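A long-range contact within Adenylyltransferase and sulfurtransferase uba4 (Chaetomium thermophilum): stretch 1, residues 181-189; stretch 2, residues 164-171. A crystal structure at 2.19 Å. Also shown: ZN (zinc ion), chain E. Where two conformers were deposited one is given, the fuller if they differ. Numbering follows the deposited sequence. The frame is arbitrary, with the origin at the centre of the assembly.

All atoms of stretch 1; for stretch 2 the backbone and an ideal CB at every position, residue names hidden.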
# COMPACT_ATOMS: atom_id res chain seq x y z
N ALA B 181 -12.41 26.06 -2.79
CA ALA B 181 -10.96 26.06 -2.82
C ALA B 181 -10.44 24.86 -2.06
O ALA B 181 -11.06 24.40 -1.09
CB ALA B 181 -10.38 27.35 -2.23
N ALA B 182 -9.28 24.35 -2.50
CA ALA B 182 -8.68 23.20 -1.85
C ALA B 182 -8.10 23.59 -0.49
O ALA B 182 -7.71 24.74 -0.28
CB ALA B 182 -7.58 22.61 -2.73
N PRO B 183 -8.03 22.65 0.44
CA PRO B 183 -7.49 22.97 1.77
C PRO B 183 -5.97 23.01 1.77
O PRO B 183 -5.30 22.52 0.86
CB PRO B 183 -8.01 21.81 2.64
CG PRO B 183 -8.07 20.65 1.69
CD PRO B 183 -8.44 21.23 0.33
N CYS B 184 -5.44 23.61 2.84
CA CYS B 184 -4.03 23.50 3.16
C CYS B 184 -3.88 22.49 4.30
O CYS B 184 -4.86 21.93 4.81
CB CYS B 184 -3.45 24.87 3.54
SG CYS B 184 -3.48 25.21 5.29
N TYR B 185 -2.63 22.25 4.72
CA TYR B 185 -2.39 21.25 5.75
C TYR B 185 -3.00 21.66 7.09
O TYR B 185 -3.42 20.80 7.87
CB TYR B 185 -0.89 21.00 5.90
CG TYR B 185 -0.55 19.77 6.73
CD1 TYR B 185 -0.60 18.50 6.17
CD2 TYR B 185 -0.17 19.89 8.06
CE1 TYR B 185 -0.29 17.37 6.93
CE2 TYR B 185 0.14 18.77 8.82
CZ TYR B 185 0.08 17.52 8.25
OH TYR B 185 0.38 16.41 9.00
N ARG B 186 -3.06 22.97 7.37
CA ARG B 186 -3.70 23.41 8.61
C ARG B 186 -5.21 23.22 8.54
O ARG B 186 -5.84 22.87 9.55
CB ARG B 186 -3.36 24.88 8.88
CG ARG B 186 -1.94 25.11 9.35
CD ARG B 186 -1.66 26.60 9.50
NE ARG B 186 -0.24 26.88 9.70
CZ ARG B 186 0.37 26.90 10.88
NH1 ARG B 186 -0.31 26.66 11.99
NH2 ARG B 186 1.66 27.16 10.95
N CYS B 187 -5.81 23.46 7.37
CA CYS B 187 -7.24 23.22 7.21
C CYS B 187 -7.63 21.82 7.65
O CYS B 187 -8.74 21.60 8.14
CB CYS B 187 -7.65 23.42 5.75
SG CYS B 187 -7.61 25.12 5.14
N CYS B 188 -6.72 20.85 7.48
CA CYS B 188 -7.02 19.46 7.78
C CYS B 188 -6.63 19.05 9.20
O CYS B 188 -7.33 18.26 9.83
CB CYS B 188 -6.30 18.54 6.78
SG CYS B 188 -6.62 18.89 5.04
N PHE B 189 -5.52 19.58 9.71
CA PHE B 189 -4.95 19.11 10.97
C PHE B 189 -4.57 20.28 11.86
O PHE B 189 -3.92 21.23 11.40
CB PHE B 189 -3.71 18.24 10.71
CG PHE B 189 -3.91 17.19 9.66
CD1 PHE B 189 -4.82 16.16 9.85
CD2 PHE B 189 -3.20 17.23 8.47
CE1 PHE B 189 -5.02 15.20 8.89
CE2 PHE B 189 -3.38 16.26 7.50
CZ PHE B 189 -4.30 15.25 7.71
N UNK B 164 -1.09 10.09 3.08
CA UNK B 164 -0.85 10.85 1.86
C UNK B 164 -2.06 11.73 1.58
O UNK B 164 -3.20 11.33 1.80
CB UNK B 164 -0.57 9.92 0.68
N UNK B 165 -1.79 12.95 1.10
CA UNK B 165 -2.86 13.88 0.77
C UNK B 165 -2.32 14.92 -0.20
O UNK B 165 -1.18 15.35 -0.09
CB UNK B 165 -3.42 14.54 2.03
N UNK B 166 -3.17 15.32 -1.14
CA UNK B 166 -2.88 16.39 -2.09
C UNK B 166 -3.55 17.66 -1.59
O UNK B 166 -4.76 17.66 -1.29
CB UNK B 166 -3.36 16.03 -3.50
N UNK B 167 -2.77 18.74 -1.49
CA UNK B 167 -3.24 19.97 -0.87
C UNK B 167 -3.06 21.14 -1.83
O UNK B 167 -2.15 21.14 -2.68
CB UNK B 167 -2.50 20.23 0.44
N UNK B 168 -3.92 22.13 -1.68
CA UNK B 168 -3.83 23.39 -2.43
C UNK B 168 -3.69 23.13 -3.93
O UNK B 168 -2.90 23.77 -4.62
CB UNK B 168 -2.65 24.22 -1.93
N UNK B 169 -4.47 22.18 -4.43
CA UNK B 169 -4.43 21.82 -5.85
C UNK B 169 -5.86 21.77 -6.36
O UNK B 169 -6.67 20.97 -5.85
CB UNK B 169 -3.72 20.48 -6.07
N UNK B 170 -6.23 22.60 -7.36
CA UNK B 170 -5.39 23.67 -7.92
C UNK B 170 -5.19 24.81 -6.92
O UNK B 170 -6.12 25.10 -6.17
CB UNK B 170 -6.01 24.21 -9.21
N UNK B 171 -4.01 25.43 -6.90
CA UNK B 171 -3.74 26.46 -5.89
C UNK B 171 -4.71 27.63 -5.97
O UNK B 171 -5.13 28.03 -7.06
CB UNK B 171 -2.31 26.98 -6.04
ZN ZN E . -5.57 26.17 5.46

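Position 164 lies in a strand, and its CB has no atom of stretch 1 within 5.5 Å, so the visible atoms set no preference. It is Leu 164, without contact here.

At position 165 the backbone is extended (phi/psi -159/143) and CA-to-CB points toward stretch 1, yet nothing lies within 5.5 Å of the ideal CB. The gap can be bridged only by a side chain with reach; Ile, Leu or Met would suit the sulfur of Cys 188 beyond it. Ile 165 is deposited, with chi1 and chi2 both t, and its CD1 comes 4.1 Å from Cys 188 SG.

Position 166 points away, as expected for the next residue of a strand. It is Val 166.

At position 167 the ideal CB points sideways, 3.6 Å from Pro 183 O and 4.5 Å from Cys 184 CA, and the surroundings are the Pro 183 ring, the CB of Tyr 185 and the sulfur of Cys 188. This setting favours an apolar side chain; Leu, Ile or Met are plausible. Leu 167, chi1 m and chi2 t, sends its two methyls to different neighbours: CD1 lies 3.8 Å from Tyr 185 CB and also sits at the edge of that ring, near its plane, whereas CD2 lies 3.9 Å from Cys 188 SG and 4.4 Å from Pro 183 CG.

Position 168 has left-handed backbone angles (51/43), which favour Gly, Asn or Asp. Its amide serves any of these: N donates to Pro 183 O at 2.9 Å, with an N-H...O angle of 143°. CA-to-CB points away overall, although the ideal CB is 4.2 Å from Pro 183 O. Asn 168 is deposited. Its OD1 accepts a hydrogen bond from water 1 (2.9 Å from OD1 to the water O), and the same water donates to Ala 182 O, 3.0 Å from its own O, linking the stretches a second time.

At position 169 the side chain points away, so many residues would fit; the backbone provides the contact, with N 3.6 Å from Ala 182 CB. The residue is Cys 169.

Position 170 follows a cis peptide, visible in the backbone, which strongly suggests proline. Pro 170 points away, but its O lies 4.5 Å from Ala 182 CB.

Position 171 also points away, and its phi of -61° admits proline among many others. It is Pro 171.

Stretch 2 (164-171) LIVLNCPP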
# COMPACT_ATOMS: atom_id res chain seq x y z
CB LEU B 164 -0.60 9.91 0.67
CG LEU B 164 -0.51 10.58 -0.71
CD1 LEU B 164 0.71 10.06 -1.46
CD2 LEU B 164 -1.77 10.31 -1.50
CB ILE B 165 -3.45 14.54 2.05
CG1 ILE B 165 -4.68 15.37 1.69
CG2 ILE B 165 -2.39 15.40 2.73
CD1 ILE B 165 -5.59 15.63 2.86
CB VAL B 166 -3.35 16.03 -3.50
CG1 VAL B 166 -3.01 17.14 -4.49
CG2 VAL B 166 -2.75 14.71 -3.95
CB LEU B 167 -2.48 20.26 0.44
CG LEU B 167 -2.57 19.17 1.51
CD1 LEU B 167 -1.45 19.33 2.54
CD2 LEU B 167 -3.93 19.21 2.20
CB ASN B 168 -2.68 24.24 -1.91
CG ASN B 168 -2.74 25.67 -2.41
OD1 ASN B 168 -3.81 26.24 -2.58
ND2 ASN B 168 -1.57 26.26 -2.66
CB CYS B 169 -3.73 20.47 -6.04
SG CYS B 169 -3.43 20.04 -7.77
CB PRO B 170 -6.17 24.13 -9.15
CG PRO B 170 -7.59 23.79 -8.85
CD PRO B 170 -7.55 22.53 -8.01
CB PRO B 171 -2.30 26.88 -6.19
CG PRO B 171 -2.07 26.50 -7.61
CD PRO B 171 -2.87 25.24 -7.82
O HOH W 1 -6.73 26.39 -2.56
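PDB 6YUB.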